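Local coordinates for putative sulfurtransferase DsrE (Allochromatium vinosum, PDB 2HY5), which probably carries and transfers sulfur as part of the DsrEFH complex and could take part in the oxidation of intracellular sulfur, at residues 3-8 against 32-37; 86-91 against 100-105. One frame throughout, in Å; residues are numbered along the deposited sequence.

Contact 1: residues 3-8 against 32-37; sequences FALQIN and HEIFRV
The Phe3 ring turns an edge to His32 in a T-shaped pair, with centroids 5.6 Å apart and planes at 82°. Its CE2 does the touching, 3.8 Å from CG of His32, with CB of His32 at the phenyl edge, in the ring plane, while Glu33 O also lies at that ring's edge. Phe3 CG stands anti to the carbonyl carbon, which puts the ring beside the backbone N, on the side of Glu33 O. The ND1 of His32 is hydrogen-bonded to the N of Met1. The guanidinium of Arg36 is covered on one face by Phe35, whose CE2 sits 3.4 Å above its plane, offset toward the rim; Asp74 and the carbonyl of Gln114 hold its nitrogens. Glu33 OE2 lies in plane at the edge of the Phe35 ring.

Backbone bonds join the two parallel strands around a beta bulge. Phe3 N donates to Glu33 O (2.7 Å), and Phe3 O accepts a more bent bond from Phe35 N (2.8 Å, 135°). Phe35 is the extra residue, so Ala4 pairs with Arg36 and the next bond, Leu5 N to Arg36 O, is nearly straight (3.0 Å, 173°). On the face bearing Phe3, the methyls Leu5 CD1 and Ile34 CD1 meet obliquely at 4.1 Å, while Ile7 and Val37 run side by side. An alanine in place of Phe3 would remove the ring that meets both His32 and Phe23, and would probably loosen the packing between this end of the strand and helix 16-29.

The two strands begin and end a beta-alpha-beta unit, linked through helix 16-29, which covers Leu5, Ile7 and Ile34, with its Phe23 meeting Phe3 edge-to-face. Strand 124-128 flanks 3-7 on its other edge, and helix 113-121 packs against Phe35.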
loop_
_atom_site.group_PDB
_atom_site.type_symbol
_atom_site.label_atom_id
_atom_site.label_comp_id
_atom_site.label_asym_id
_atom_site.label_seq_id
_atom_site.Cartn_x
_atom_site.Cartn_y
_atom_site.Cartn_z
ATOM N N PHE A 3 26.235 -5.221 1.495
ATOM C CA PHE A 3 24.802 -5.103 1.221
ATOM C C PHE A 3 24.393 -3.787 0.588
ATOM O O PHE A 3 24.977 -2.741 0.860
ATOM C CB PHE A 3 23.998 -5.211 2.519
ATOM C CG PHE A 3 23.919 -6.592 3.082
ATOM C CD1 PHE A 3 23.001 -7.507 2.578
ATOM C CD2 PHE A 3 24.756 -6.977 4.122
ATOM C CE1 PHE A 3 22.918 -8.797 3.106
ATOM C CE2 PHE A 3 24.681 -8.260 4.657
ATOM C CZ PHE A 3 23.763 -9.171 4.149
ATOM N N ALA A 4 23.365 -3.862 -0.250
ATOM C CA ALA A 4 22.777 -2.687 -0.870
ATOM C C ALA A 4 21.339 -2.796 -0.371
ATOM O O ALA A 4 20.680 -3.807 -0.611
ATOM C CB ALA A 4 22.823 -2.791 -2.389
ATOM N N LEU A 5 20.862 -1.789 0.355
ATOM C CA LEU A 5 19.493 -1.827 0.868
ATOM C C LEU A 5 18.627 -0.800 0.159
ATOM O O LEU A 5 19.028 0.345 -0.015
ATOM C CB LEU A 5 19.471 -1.550 2.374
ATOM C CG LEU A 5 20.327 -2.454 3.265
ATOM C CD1 LEU A 5 20.076 -2.098 4.723
ATOM C CD2 LEU A 5 20.000 -3.918 3.014
ATOM N N GLN A 6 17.434 -1.221 -0.246
ATOM C CA GLN A 6 16.496 -0.352 -0.940
ATOM C C GLN A 6 15.224 -0.278 -0.100
ATOM O O GLN A 6 14.700 -1.310 0.318
ATOM C CB GLN A 6 16.181 -0.932 -2.324
ATOM C CG GLN A 6 15.377 -0.004 -3.233
ATOM C CD GLN A 6 14.947 -0.695 -4.518
ATOM O OE1 GLN A 6 15.715 -1.448 -5.121
ATOM N NE2 GLN A 6 13.726 -0.407 -4.966
ATOM N N ILE A 7 14.749 0.939 0.158
ATOM C CA ILE A 7 13.535 1.148 0.945
ATOM C C ILE A 7 12.553 1.916 0.063
ATOM O O ILE A 7 12.855 3.019 -0.391
ATOM C CB ILE A 7 13.857 1.934 2.235
ATOM C CG1 ILE A 7 14.847 1.119 3.081
ATOM C CG2 ILE A 7 12.582 2.200 3.032
ATOM C CD1 ILE A 7 15.395 1.848 4.273
ATOM N N ASN A 8 11.381 1.325 -0.172
ATOM C CA ASN A 8 10.377 1.910 -1.063
ATOM C C ASN A 8 9.174 2.599 -0.447
ATOM O O ASN A 8 8.334 3.130 -1.179
ATOM C CB ASN A 8 9.827 0.840 -2.010
ATOM C CG ASN A 8 10.910 0.113 -2.776
ATOM O OD1 ASN A 8 11.964 0.672 -3.072
ATOM N ND2 ASN A 8 10.639 -1.134 -3.130
ATOM N N HIS A 32 29.158 -6.919 8.730
ATOM C CA HIS A 32 28.908 -6.825 7.299
ATOM C C HIS A 32 28.905 -5.365 6.899
ATOM O O HIS A 32 28.603 -4.485 7.706
ATOM C CB HIS A 32 27.559 -7.447 6.928
ATOM C CG HIS A 32 27.518 -8.934 7.079
ATOM N ND1 HIS A 32 28.413 -9.770 6.449
ATOM C CD2 HIS A 32 26.675 -9.737 7.772
ATOM C CE1 HIS A 32 28.125 -11.025 6.747
ATOM N NE2 HIS A 32 27.073 -11.031 7.547
ATOM N N GLU A 33 29.243 -5.107 5.645
ATOM C CA GLU A 33 29.266 -3.746 5.148
ATOM C C GLU A 33 27.960 -3.399 4.443
ATOM O O GLU A 33 27.412 -4.210 3.701
ATOM C CB GLU A 33 30.421 -3.579 4.165
ATOM C CG GLU A 33 30.543 -2.188 3.571
ATOM C CD GLU A 33 31.622 -2.112 2.506
ATOM O OE1 GLU A 33 32.772 -2.505 2.795
ATOM O OE2 GLU A 33 31.318 -1.659 1.378
ATOM N N ILE A 34 27.450 -2.204 4.698
ATOM C CA ILE A 34 26.253 -1.744 4.013
ATOM C C ILE A 34 26.822 -0.677 3.087
ATOM O O ILE A 34 27.168 0.424 3.519
ATOM C CB ILE A 34 25.219 -1.137 4.985
ATOM C CG1 ILE A 34 24.618 -2.254 5.846
ATOM C CG2 ILE A 34 24.112 -0.423 4.202
ATOM C CD1 ILE A 34 23.552 -1.794 6.814
ATOM N N PHE A 35 26.958 -1.039 1.818
ATOM C CA PHE A 35 27.526 -0.163 0.807
ATOM C C PHE A 35 26.703 1.101 0.589
ATOM O O PHE A 35 27.256 2.170 0.334
ATOM C CB PHE A 35 27.662 -0.928 -0.510
ATOM C CG PHE A 35 28.322 -0.142 -1.602
ATOM C CD1 PHE A 35 29.706 -0.001 -1.634
ATOM C CD2 PHE A 35 27.561 0.461 -2.593
ATOM C CE1 PHE A 35 30.323 0.731 -2.644
ATOM C CE2 PHE A 35 28.166 1.197 -3.607
ATOM C CZ PHE A 35 29.550 1.331 -3.634
ATOM N N ARG A 36 25.384 0.974 0.688
ATOM C CA ARG A 36 24.506 2.118 0.485
ATOM C C ARG A 36 23.070 1.776 0.863
ATOM O O ARG A 36 22.631 0.642 0.689
ATOM C CB ARG A 36 24.567 2.550 -0.986
ATOM C CG ARG A 36 23.671 3.731 -1.385
ATOM C CD ARG A 36 24.069 4.226 -2.779
ATOM N NE ARG A 36 25.443 4.717 -2.757
ATOM C CZ ARG A 36 26.336 4.544 -3.727
ATOM N NH1 ARG A 36 26.018 3.888 -4.834
ATOM N NH2 ARG A 36 27.568 5.011 -3.569
ATOM N N VAL A 37 22.369 2.760 1.413
ATOM C CA VAL A 37 20.966 2.621 1.775
ATOM C C VAL A 37 20.299 3.578 0.799
ATOM O O VAL A 37 20.536 4.786 0.844
ATOM C CB VAL A 37 20.689 3.088 3.219
ATOM C CG1 VAL A 37 19.218 2.878 3.558
ATOM C CG2 VAL A 37 21.564 2.323 4.194
#

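Contact 2: residues 86-91 against 100-105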
loop_
_atom_site.group_PDB
_atom_site.type_symbol
_atom_site.label_atom_id
_atom_site.label_comp_id
_atom_site.label_asym_id
_atom_site.label_seq_id
_atom_site.Cartn_x
_atom_site.Cartn_y
_atom_site.Cartn_z
ATOM N N GLY A 86 8.433 16.222 -2.778
ATOM C CA GLY A 86 8.724 17.352 -1.918
ATOM C C GLY A 86 9.900 17.240 -0.967
ATOM O O GLY A 86 9.862 17.831 0.108
ATOM N N ILE A 87 10.925 16.477 -1.329
ATOM C CA ILE A 87 12.115 16.376 -0.485
ATOM C C ILE A 87 13.099 17.304 -1.183
ATOM O O ILE A 87 13.440 17.099 -2.352
ATOM C CB ILE A 87 12.675 14.937 -0.427
ATOM C CG1 ILE A 87 11.692 14.029 0.320
ATOM C CG2 ILE A 87 14.025 14.933 0.289
ATOM C CD1 ILE A 87 11.469 14.403 1.784
ATOM N N VAL A 88 13.548 18.326 -0.463
ATOM C CA VAL A 88 14.423 19.338 -1.038
ATOM C C VAL A 88 15.656 19.698 -0.219
ATOM O O VAL A 88 15.565 19.915 0.988
ATOM C CB VAL A 88 13.613 20.647 -1.260
ATOM C CG1 VAL A 88 14.483 21.707 -1.904
ATOM C CG2 VAL A 88 12.374 20.363 -2.100
ATOM N N ASP A 89 16.811 19.754 -0.881
ATOM C CA ASP A 89 18.042 20.168 -0.218
ATOM C C ASP A 89 18.389 21.533 -0.809
ATOM O O ASP A 89 17.650 22.046 -1.644
ATOM C CB ASP A 89 19.190 19.176 -0.456
ATOM C CG ASP A 89 19.631 19.110 -1.910
ATOM O OD1 ASP A 89 20.686 18.498 -2.178
ATOM O OD2 ASP A 89 18.933 19.655 -2.787
ATOM N N GLU A 90 19.503 22.120 -0.387
ATOM C CA GLU A 90 19.889 23.440 -0.883
ATOM C C GLU A 90 19.932 23.565 -2.406
ATOM O O GLU A 90 19.382 24.514 -2.972
ATOM C CB GLU A 90 21.241 23.845 -0.290
ATOM C CG GLU A 90 21.170 25.051 0.640
ATOM C CD GLU A 90 20.245 24.833 1.825
ATOM O OE1 GLU A 90 20.028 25.791 2.595
ATOM O OE2 GLU A 90 19.737 23.704 1.993
ATOM N N GLY A 91 20.586 22.616 -3.067
ATOM C CA GLY A 91 20.682 22.661 -4.516
ATOM C C GLY A 91 19.327 22.659 -5.195
ATOM O O GLY A 91 19.059 23.474 -6.082
ATOM N N ALA A 100 12.435 27.136 0.890
ATOM C CA ALA A 100 12.827 26.360 2.062
ATOM C C ALA A 100 13.310 24.967 1.672
ATOM O O ALA A 100 13.069 24.509 0.558
ATOM C CB ALA A 100 11.654 26.249 3.025
ATOM N N THR A 101 14.006 24.313 2.598
ATOM C CA THR A 101 14.513 22.954 2.395
ATOM C C THR A 101 13.971 22.106 3.540
ATOM O O THR A 101 13.568 22.637 4.574
ATOM C CB THR A 101 16.057 22.881 2.461
ATOM O OG1 THR A 101 16.489 23.216 3.785
ATOM C CG2 THR A 101 16.691 23.838 1.469
ATOM N N ASN A 102 13.955 20.788 3.369
ATOM C CA ASN A 102 13.463 19.933 4.437
ATOM C C ASN A 102 14.277 18.660 4.625
ATOM O O ASN A 102 13.988 17.859 5.505
ATOM C CB ASN A 102 11.989 19.581 4.198
ATOM C CG ASN A 102 11.786 18.734 2.963
ATOM O OD1 ASN A 102 12.634 18.705 2.075
ATOM N ND2 ASN A 102 10.652 18.046 2.895
ATOM N N ILE A 103 15.316 18.478 3.823
ATOM C CA ILE A 103 16.111 17.266 3.968
ATOM C C ILE A 103 16.929 17.250 5.259
ATOM O O ILE A 103 17.360 18.292 5.760
ATOM C CB ILE A 103 17.068 17.066 2.774
ATOM C CG1 ILE A 103 17.528 15.607 2.736
ATOM C CG2 ILE A 103 18.273 17.999 2.891
ATOM C CD1 ILE A 103 18.581 15.330 1.699
ATOM N N HIS A 104 17.111 16.058 5.815
ATOM C CA HIS A 104 17.908 15.896 7.022
ATOM C C HIS A 104 19.356 15.893 6.515
ATOM O O HIS A 104 19.679 15.200 5.550
ATOM C CB HIS A 104 17.550 14.569 7.704
ATOM C CG HIS A 104 18.240 14.355 9.015
ATOM N ND1 HIS A 104 19.599 14.145 9.115
ATOM C CD2 HIS A 104 17.760 14.325 10.282
ATOM C CE1 HIS A 104 19.927 13.996 10.386
ATOM N NE2 HIS A 104 18.829 14.101 11.115
ATOM N N PRO A 105 20.246 16.665 7.163
ATOM C CA PRO A 105 21.658 16.770 6.777
ATOM C C PRO A 105 22.475 15.490 6.613
ATOM O O PRO A 105 23.518 15.512 5.960
ATOM C CB PRO A 105 22.234 17.710 7.837
ATOM C CG PRO A 105 21.383 17.438 9.032
ATOM C CD PRO A 105 20.003 17.386 8.425
HETATM O O HOH W 1 18.765 24.172 4.497
#
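Two backbone N-H groups grip the carbonyl oxygen of Val88. Asn102 N approaches in the carbonyl plane (3.0 Å), whereas Ile103 N comes from above that plane on a longer bond (3.2 Å). The Asn102 side chain adds two more bonds by using both ends of its amide on the backbone of 86-88. OD1 accepts from Val88 N in a short, nearly straight bond (2.7 Å, 171°), and ND2 gives a more bent one to Gly86 O (2.9 Å, 135°). CG of Asn102 takes the crowded position between backbone N and carbonyl carbon, which brings the amide back against the facing chain; gripped at both ends, it has little freedom to rotate.

Farther along, Glu90 bends at chi2 so that its carboxylate turns back over Thr101, with OE2 3.1 Å from the methyl CG2. A water bridges the same pair, donating to Glu90 OE2 (2.7 Å) and hydrogen-bonded to Thr101 OG1 (2.6 Å), which Arg49 also binds. Ile103 presents its CG2 methyl to Asp89 CB at 3.7 Å. Asp89 itself is the N-cap of the following helix, its OD2 accepting from Glu92 N. Ala100 O is buried here without a polar partner in the model.

The contact thus closes the loop around helix 90-96, tying the turn that leaves helix 79-85, where Gly86 has positive phi, to the chain running on to strand 108-110. Ile87 and Ile103 both rest on Ile109 of that strand, and Leu50 of the second DsrE subunit packs on Val88 and Asn102.

How the contacts relate
Contact 1 lies within the parallel sheet and contact 2 at the two ends of the segment that carries helix 90-96, past helix 79-85, on opposite sides of the chain's centre; their centres are 22 Å apart and their nearest atoms about 11 Å, so they do not touch. Cys78, by similarity the cysteine that carries the persulfide intermediate, relates the two. It ends strand 75-78, the sheet neighbour of 33-39, and precedes helix 79-85, which leads to Gly86. The side chain of Arg36 in contact 1 is about 10 Å from that of Cys78, and the side chain of Ile87 in contact 2 about 9 Å, though neither contact contains that cysteine.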